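Local coordinates for ATP-dependent Clp endopeptidase (Clostridium difficile, PDB 3FES), which probably recognises substrates or adaptor proteins through this helical N-terminal domain of a ClpC-type ATPase, the unfolding partner of a Clp protease, at residues A[31-39]-A[119-127]. Residues are numbered along the deposited sequence; the frame is centred on the assembly and turned at random. Where two conformers were deposited one is given.
Sequences VGSEHILLG and EGIANKILN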
loop_
_atom_site.group_PDB
_atom_site.type_symbol
_atom_site.label_atom_id
_atom_site.label_comp_id
_atom_site.label_asym_id
_atom_site.label_seq_id
_atom_site.Cartn_x
_atom_site.Cartn_y
_atom_site.Cartn_z
ATOM N N VAL A 31 7.290 -9.002 -2.565
ATOM C CA VAL A 31 6.560 -7.800 -2.101
ATOM C C VAL A 31 5.059 -8.041 -2.321
ATOM O O VAL A 31 4.606 -8.161 -3.474
ATOM C CB VAL A 31 6.966 -6.579 -2.920
ATOM C CG1 VAL A 31 6.177 -5.322 -2.492
ATOM C CG2 VAL A 31 8.476 -6.343 -2.787
ATOM N N GLY A 32 4.319 -8.139 -1.228
ATOM C CA GLY A 32 2.869 -8.372 -1.249
ATOM C C GLY A 32 2.095 -7.108 -0.937
ATOM O O GLY A 32 2.681 -6.053 -0.716
ATOM N N SER A 33 0.761 -7.206 -0.897
ATOM C CA SER A 33 -0.064 -6.022 -0.660
ATOM C C SER A 33 0.262 -5.412 0.691
ATOM O O SER A 33 0.148 -4.188 0.855
ATOM C CB SER A 33 -1.575 -6.380 -0.697
ATOM O OG SER A 33 -1.890 -7.385 0.241
ATOM N N GLU A 34 0.644 -6.267 1.648
ATOM C CA GLU A 34 0.933 -5.773 3.010
ATOM C C GLU A 34 2.154 -4.848 3.014
ATOM O O GLU A 34 2.209 -3.884 3.778
ATOM C CB GLU A 34 1.077 -6.934 4.016
ATOM C CG GLU A 34 2.305 -7.826 3.850
ATOM C CD GLU A 34 2.205 -8.916 2.757
ATOM O OE1 GLU A 34 1.406 -8.881 1.799
ATOM O OE2 GLU A 34 2.981 -9.853 2.858
ATOM N N HIS A 35 3.130 -5.151 2.169
ATOM C CA HIS A 35 4.305 -4.308 2.089
ATOM C C HIS A 35 4.004 -2.997 1.393
ATOM O O HIS A 35 4.549 -1.975 1.780
ATOM C CB HIS A 35 5.419 -4.997 1.334
ATOM C CG HIS A 35 5.769 -6.350 1.866
ATOM N ND1 HIS A 35 6.412 -6.543 3.067
ATOM C CD2 HIS A 35 5.564 -7.577 1.347
ATOM C CE1 HIS A 35 6.608 -7.834 3.255
ATOM N NE2 HIS A 35 6.121 -8.478 2.215
ATOM N N ILE A 36 3.171 -3.034 0.356
ATOM C CA ILE A 36 2.728 -1.800 -0.302
ATOM C C ILE A 36 1.980 -0.931 0.727
ATOM O O ILE A 36 2.181 0.282 0.799
ATOM C CB ILE A 36 1.801 -2.116 -1.511
ATOM C CG1 ILE A 36 2.539 -2.948 -2.578
ATOM C CG2 ILE A 36 1.245 -0.803 -2.127
ATOM C CD1 ILE A 36 1.632 -3.410 -3.700
ATOM N N LEU A 37 1.088 -1.552 1.516
ATOM C CA LEU A 37 0.391 -0.782 2.559
ATOM C C LEU A 37 1.362 -0.111 3.554
ATOM O O LEU A 37 1.203 1.086 3.916
ATOM C CB LEU A 37 -0.597 -1.711 3.302
ATOM C CG LEU A 37 -1.547 -0.993 4.266
ATOM C CD1 LEU A 37 -2.623 -0.234 3.514
ATOM C CD2 LEU A 37 -2.224 -2.033 5.134
ATOM N N LEU A 38 2.379 -0.862 3.975
ATOM C CA LEU A 38 3.379 -0.325 4.888
ATOM C C LEU A 38 4.205 0.748 4.179
ATOM O O LEU A 38 4.534 1.787 4.770
ATOM C CB LEU A 38 4.307 -1.438 5.392
ATOM C CG LEU A 38 5.464 -1.058 6.330
ATOM C CD1 LEU A 38 5.001 -0.224 7.547
ATOM C CD2 LEU A 38 6.194 -2.320 6.745
ATOM N N GLY A 39 4.500 0.507 2.904
ATOM C CA GLY A 39 5.212 1.522 2.100
ATOM C C GLY A 39 4.441 2.851 2.006
ATOM O O GLY A 39 5.045 3.946 2.073
ATOM N N GLU A 119 -8.622 -8.865 -1.147
ATOM C CA GLU A 119 -8.036 -10.074 -0.572
ATOM C C GLU A 119 -6.602 -9.746 -0.195
ATOM O O GLU A 119 -6.199 -8.589 -0.285
ATOM C CB GLU A 119 -8.092 -11.180 -1.619
ATOM C CG GLU A 119 -9.483 -11.279 -2.240
ATOM C CD GLU A 119 -9.800 -12.644 -2.810
ATOM O OE1 GLU A 119 -9.202 -13.652 -2.352
ATOM O OE2 GLU A 119 -10.673 -12.712 -3.712
ATOM N N GLY A 120 -5.822 -10.733 0.219
ATOM C CA GLY A 120 -4.404 -10.452 0.476
ATOM C C GLY A 120 -4.223 -9.975 1.900
ATOM O O GLY A 120 -5.213 -9.681 2.612
ATOM N N ILE A 121 -2.971 -9.921 2.308
ATOM C CA ILE A 121 -2.618 -9.690 3.689
ATOM C C ILE A 121 -2.958 -8.270 4.143
ATOM O O ILE A 121 -3.376 -8.075 5.285
ATOM C CB ILE A 121 -1.134 -10.074 3.989
ATOM C CG1 ILE A 121 -0.979 -11.603 3.933
ATOM C CG2 ILE A 121 -0.724 -9.640 5.400
ATOM C CD1 ILE A 121 0.452 -12.105 4.182
ATOM N N ALA A 122 -2.785 -7.295 3.249
ATOM C CA ALA A 122 -3.151 -5.899 3.585
ATOM C C ALA A 122 -4.631 -5.806 3.987
ATOM O O ALA A 122 -4.971 -5.190 4.990
ATOM C CB ALA A 122 -2.804 -4.934 2.421
ATOM N N ASN A 123 -5.518 -6.436 3.232
ATOM C CA ASN A 123 -6.942 -6.402 3.632
ATOM C C ASN A 123 -7.209 -7.184 4.915
ATOM O O ASN A 123 -8.067 -6.775 5.712
ATOM C CB ASN A 123 -7.852 -6.817 2.474
ATOM C CG ASN A 123 -7.942 -5.704 1.401
ATOM O OD1 ASN A 123 -7.609 -5.915 0.247
ATOM N ND2 ASN A 123 -8.336 -4.520 1.813
ATOM N N LYS A 124 -6.479 -8.283 5.122
ATOM C CA LYS A 124 -6.611 -9.057 6.367
ATOM C C LYS A 124 -6.257 -8.193 7.574
ATOM O O LYS A 124 -6.914 -8.251 8.605
ATOM C CB LYS A 124 -5.760 -10.340 6.336
ATOM C CG LYS A 124 -6.419 -11.454 5.556
ATOM C CD LYS A 124 -5.573 -12.712 5.497
ATOM C CE LYS A 124 -6.230 -13.719 4.581
ATOM N NZ LYS A 124 -5.501 -15.007 4.541
ATOM N N ILE A 125 -5.223 -7.373 7.423
ATOM C CA ILE A 125 -4.805 -6.478 8.489
ATOM C C ILE A 125 -5.846 -5.367 8.694
ATOM O O ILE A 125 -6.183 -5.055 9.824
ATOM C CB ILE A 125 -3.408 -5.856 8.202
ATOM C CG1 ILE A 125 -2.316 -6.949 8.263
ATOM C CG2 ILE A 125 -3.138 -4.665 9.181
ATOM C CD1 ILE A 125 -0.929 -6.496 7.764
ATOM N N LEU A 126 -6.340 -4.765 7.610
ATOM C CA LEU A 126 -7.404 -3.750 7.754
ATOM C C LEU A 126 -8.647 -4.360 8.440
ATOM O O LEU A 126 -9.251 -3.754 9.334
ATOM C CB LEU A 126 -7.795 -3.173 6.405
ATOM C CG LEU A 126 -6.644 -2.417 5.721
ATOM C CD1 LEU A 126 -7.060 -2.121 4.294
ATOM C CD2 LEU A 126 -6.377 -1.135 6.468
ATOM N N ASN A 127 -9.012 -5.557 8.010
ATOM C CA ASN A 127 -10.182 -6.222 8.582
ATOM C C ASN A 127 -9.993 -6.562 10.051
ATOM O O ASN A 127 -10.915 -6.394 10.868
ATOM C CB ASN A 127 -10.486 -7.506 7.800
ATOM C CG ASN A 127 -10.965 -7.220 6.389
ATOM O OD1 ASN A 127 -11.377 -6.112 6.087
ATOM N ND2 ASN A 127 -10.898 -8.219 5.514
HETATM O O HOH W 1 -0.589 -10.373 0.614
#
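Ser33 and Ala122 join the N-terminal ends of two helices in the mainly helical Clp N-terminal domain. The segments 33-39 and 120-127 meet at 64°, with axes 7.3 Å apart. Ser33 OG lies between its backbone N and carbonyl carbon (chi1 57°), and from there accepts a nearly straight hydrogen bond from Ala122 N, 3.1 Å away. One water extends this link. It accepts from Ile121 N at 3.0 Å, donates to Glu34 OE1 at 2.8 Å, and also bonds Ser33 OG. Two backbone N-H groups in the first turn of helix 120-129 are satisfied this way. Glu34 bends at chi2 (-81°), and its side chain crosses that of Ile121 at a slant. Glu34 CB meets Ile121 CG2 at 3.5 Å, while OE2 reaches Ile121 CD1 at 3.6 Å. Ala122 CB fits against Ser33 and touches Leu37 CB at 4.0 Å. The small Ala122 is consistent with the close approach, Glu34 CA to Ala122 CA being 4.1 Å. The contact is largely buried. Helix 107-117 adds Leu111 against Leu37 and Ile114 against Ala122. On helix 59-70, Glu70 touches Ile121, and Leu62 and Met69 pack on Ile125. Helix 132-142 meets Leu126, and Val31 pairs with strand 81-82 through Val81.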